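Local coordinates for uncharacterized protein YycE (Bacillus subtilis, PDB 1TWU) that is of unknown function but, as a member of the VOC superfamily, is putatively related to glyoxalases and fosfomycin resistance proteins, at residues R17-L22 with T64-S70. Residues are numbered along the deposited sequence.
Sequences RPTGQL and TQYEGGS
Arg17 and Pro18 are extended and lie on strand 12-18. It runs parallel to strand 59-66, with Pro18 paired to Thr64 (CA-CA 4.9 Å). Thr64 makes backbone hydrogen bonds to the residues on either side of Pro18: its N donates to Arg17 O (3.1 Å), and its O accepts from Thr19 N (2.7 Å). Pro18 and Thr64 direct their side chains to the same sheet face. Gln65 points toward 17-22 with an extended side chain (chi1 and chi2 both t). Its CG lies 3.3 Å from Thr19 O, and its amide end reaches the backbone of Gly20 and Leu22. After Tyr66 the strand gives way to a turn at 67-69, with Gly68 centring an inverse gamma turn and Gly69 at positive phi. Ser70 returns beside Gly20; a CB on Gly20 would fall 2.4 Å from Ser70 O, too close. Within 17-22, Thr19 OG1 accepts from Gln21 N (3.1 Å), an ST turn leading into helix 22-32, with Gln21 as N-cap. Asp124 hydrogen-bonds both Thr19 OG1 and Gln21 NE2. This parallel pairing of first and last strands is characteristic of the βαβββ module of the VOC fold.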
ATOM      1  N   ARG A  17       6.510   0.757  -4.858  1.00 21.10           N
ATOM      2  CA  ARG A  17       7.186  -0.532  -4.759  1.00 21.50           C
ATOM      3  C   ARG A  17       8.222  -0.686  -5.865  1.00 21.87           C
ATOM      4  O   ARG A  17       8.018  -0.234  -6.991  1.00 21.71           O
ATOM      5  CB  ARG A  17       6.170  -1.676  -4.867  1.00 20.44           C
ATOM      6  CG  ARG A  17       5.118  -1.693  -3.762  1.00 21.81           C
ATOM      7  CD  ARG A  17       3.975  -2.652  -4.094  1.00 24.29           C
ATOM      8  NE  ARG A  17       4.440  -4.017  -4.324  1.00 24.48           N
ATOM      9  CZ  ARG A  17       4.770  -4.874  -3.360  1.00 27.03           C
ATOM     10  NH1 ARG A  17       4.680  -4.510  -2.083  1.00 25.52           N
ATOM     11  NH2 ARG A  17       5.196  -6.094  -3.675  1.00 26.68           N
ATOM     12  N   PRO A  18       9.355  -1.332  -5.558  1.00 22.97           N
ATOM     13  CA  PRO A  18      10.429  -1.556  -6.530  1.00 22.57           C
ATOM     14  C   PRO A  18      10.180  -2.809  -7.374  1.00 22.78           C
ATOM     15  O   PRO A  18       9.459  -3.713  -6.955  1.00 22.68           O
ATOM     16  CB  PRO A  18      11.645  -1.712  -5.642  1.00 23.02           C
ATOM     17  CG  PRO A  18      11.072  -2.479  -4.479  1.00 22.72           C
ATOM     18  CD  PRO A  18       9.778  -1.743  -4.206  1.00 22.22           C
ATOM     19  N   THR A  19      10.777  -2.868  -8.559  1.00 23.95           N
ATOM     20  CA  THR A  19      10.612  -4.035  -9.422  1.00 24.34           C
ATOM     21  C   THR A  19      11.809  -4.219 -10.342  1.00 24.60           C
ATOM     22  O   THR A  19      12.544  -3.277 -10.615  1.00 25.55           O
ATOM     23  CB  THR A  19       9.323  -3.938 -10.309  1.00 24.70           C
ATOM     24  OG1 THR A  19       9.141  -5.171 -11.018  1.00 23.05           O
ATOM     25  CG2 THR A  19       9.431  -2.795 -11.324  1.00 21.33           C
ATOM     26  N   GLY A  20      12.009  -5.444 -10.803  1.00 25.26           N
ATOM     27  CA  GLY A  20      13.094  -5.714 -11.721  1.00 25.32           C
ATOM     28  C   GLY A  20      12.494  -6.023 -13.084  1.00 27.48           C
ATOM     29  O   GLY A  20      13.210  -6.320 -14.040  1.00 28.99           O
ATOM     30  N   GLN A  21      11.168  -5.962 -13.179  1.00 27.18           N
ATOM     31  CA  GLN A  21      10.479  -6.245 -14.432  1.00 27.11           C
ATOM     32  C   GLN A  21       9.281  -5.312 -14.573  1.00 27.44           C
ATOM     33  O   GLN A  21       8.131  -5.728 -14.443  1.00 27.11           O
ATOM     34  CB  GLN A  21      10.035  -7.714 -14.453  1.00 27.27           C
ATOM     35  CG  GLN A  21       9.191  -8.135 -13.251  1.00 26.16           C
ATOM     36  CD  GLN A  21       8.792  -9.597 -13.309  1.00 28.58           C
ATOM     37  OE1 GLN A  21       8.788 -10.207 -14.379  1.00 31.59           O
ATOM     38  NE2 GLN A  21       8.441 -10.164 -12.163  1.00 26.24           N
ATOM     39  N   LEU A  22       9.568  -4.042 -14.850  1.00 28.23           N
ATOM     40  CA  LEU A  22       8.535  -3.016 -14.990  1.00 28.84           C
ATOM     41  C   LEU A  22       7.561  -3.268 -16.144  1.00 29.28           C
ATOM     42  O   LEU A  22       6.418  -2.819 -16.107  1.00 29.13           O
ATOM     43  CB  LEU A  22       9.190  -1.632 -15.143  1.00 27.58           C
ATOM     44  CG  LEU A  22       8.321  -0.372 -14.999  1.00 26.32           C
ATOM     45  CD1 LEU A  22       7.682  -0.312 -13.624  1.00 24.68           C
ATOM     46  CD2 LEU A  22       9.189   0.850 -15.217  1.00 24.96           C
ATOM     47  N   THR A  64       8.851   1.312  -9.582  1.00 26.15           N
ATOM     48  CA  THR A  64      10.131   1.793 -10.071  1.00 28.04           C
ATOM     49  C   THR A  64      11.146   0.671 -10.285  1.00 29.22           C
ATOM     50  O   THR A  64      11.134  -0.345  -9.587  1.00 28.38           O
ATOM     51  CB  THR A  64      10.729   2.834  -9.095  1.00 28.11           C
ATOM     52  OG1 THR A  64      10.842   2.262  -7.782  1.00 28.08           O
ATOM     53  CG2 THR A  64       9.836   4.066  -9.030  1.00 27.92           C
ATOM     54  N   GLN A  65      12.020   0.875 -11.266  1.00 31.09           N
ATOM     55  CA  GLN A  65      13.069  -0.077 -11.603  1.00 32.68           C
ATOM     56  C   GLN A  65      14.373   0.688 -11.793  1.00 33.62           C
ATOM     57  O   GLN A  65      14.411   1.689 -12.507  1.00 33.31           O
ATOM     58  CB  GLN A  65      12.698  -0.817 -12.888  1.00 32.40           C
ATOM     59  CG  GLN A  65      13.728  -1.821 -13.360  1.00 32.45           C
ATOM     60  CD  GLN A  65      13.230  -2.642 -14.530  1.00 33.55           C
ATOM     61  OE1 GLN A  65      14.014  -3.249 -15.256  1.00 38.12           O
ATOM     62  NE2 GLN A  65      11.923  -2.675 -14.713  1.00 33.71           N
ATOM     63  N   TYR A  66      15.439   0.223 -11.151  1.00 35.70           N
ATOM     64  CA  TYR A  66      16.732   0.886 -11.270  1.00 37.81           C
ATOM     65  C   TYR A  66      17.547   0.352 -12.448  1.00 39.17           C
ATOM     66  O   TYR A  66      17.587  -0.853 -12.688  1.00 39.16           O
ATOM     67  CB  TYR A  66      17.523   0.731  -9.977  1.00 39.07           C
ATOM     68  CG  TYR A  66      18.786   1.556  -9.959  1.00 42.37           C
ATOM     69  CD1 TYR A  66      18.741   2.943 -10.106  1.00 42.79           C
ATOM     70  CD2 TYR A  66      20.033   0.949  -9.822  1.00 43.62           C
ATOM     71  CE1 TYR A  66      19.908   3.704 -10.122  1.00 44.60           C
ATOM     72  CE2 TYR A  66      21.206   1.698  -9.837  1.00 44.92           C
ATOM     73  CZ  TYR A  66      21.140   3.073  -9.989  1.00 45.23           C
ATOM     74  OH  TYR A  66      22.311   3.805 -10.026  1.00 47.25           O
ATOM     75  N   GLU A  67      18.187   1.262 -13.180  1.00 40.97           N
ATOM     76  CA  GLU A  67      18.990   0.903 -14.345  1.00 43.23           C
ATOM     77  C   GLU A  67      20.047  -0.139 -14.014  1.00 45.15           C
ATOM     78  O   GLU A  67      20.296  -1.056 -14.799  1.00 46.52           O
ATOM     79  CB  GLU A  67      19.680   2.138 -14.924  1.00 43.96           C
ATOM     80  CG  GLU A  67      20.536   2.898 -13.919  1.00 47.94           C
ATOM     81  CD  GLU A  67      21.577   3.804 -14.579  1.00 51.55           C
ATOM     82  OE1 GLU A  67      21.317   4.309 -15.696  1.00 52.78           O
ATOM     83  OE2 GLU A  67      22.652   4.022 -13.972  1.00 52.18           O
ATOM     84  N   GLY A  68      20.675   0.010 -12.853  1.00 45.49           N
ATOM     85  CA  GLY A  68      21.697  -0.934 -12.445  1.00 46.52           C
ATOM     86  C   GLY A  68      21.119  -2.127 -11.704  1.00 46.88           C
ATOM     87  O   GLY A  68      21.634  -2.534 -10.663  1.00 48.23           O
ATOM     88  N   GLY A  69      20.040  -2.687 -12.239  1.00 46.27           N
ATOM     89  CA  GLY A  69      19.421  -3.834 -11.603  1.00 45.02           C
ATOM     90  C   GLY A  69      18.636  -3.461 -10.362  1.00 43.72           C
ATOM     91  O   GLY A  69      19.108  -2.706  -9.510  1.00 43.12           O
ATOM     92  N   SER A  70      17.427  -3.999 -10.262  1.00 42.49           N
ATOM     93  CA  SER A  70      16.564  -3.724  -9.128  1.00 41.01           C
ATOM     94  C   SER A  70      15.776  -4.987  -8.805  1.00 39.12           C
ATOM     95  O   SER A  70      15.505  -5.800  -9.688  1.00 40.02           O
ATOM     96  CB  SER A  70      15.608  -2.579  -9.478  1.00 42.28           C
ATOM     97  OG  SER A  70      14.915  -2.118  -8.332  1.00 46.57           O
TER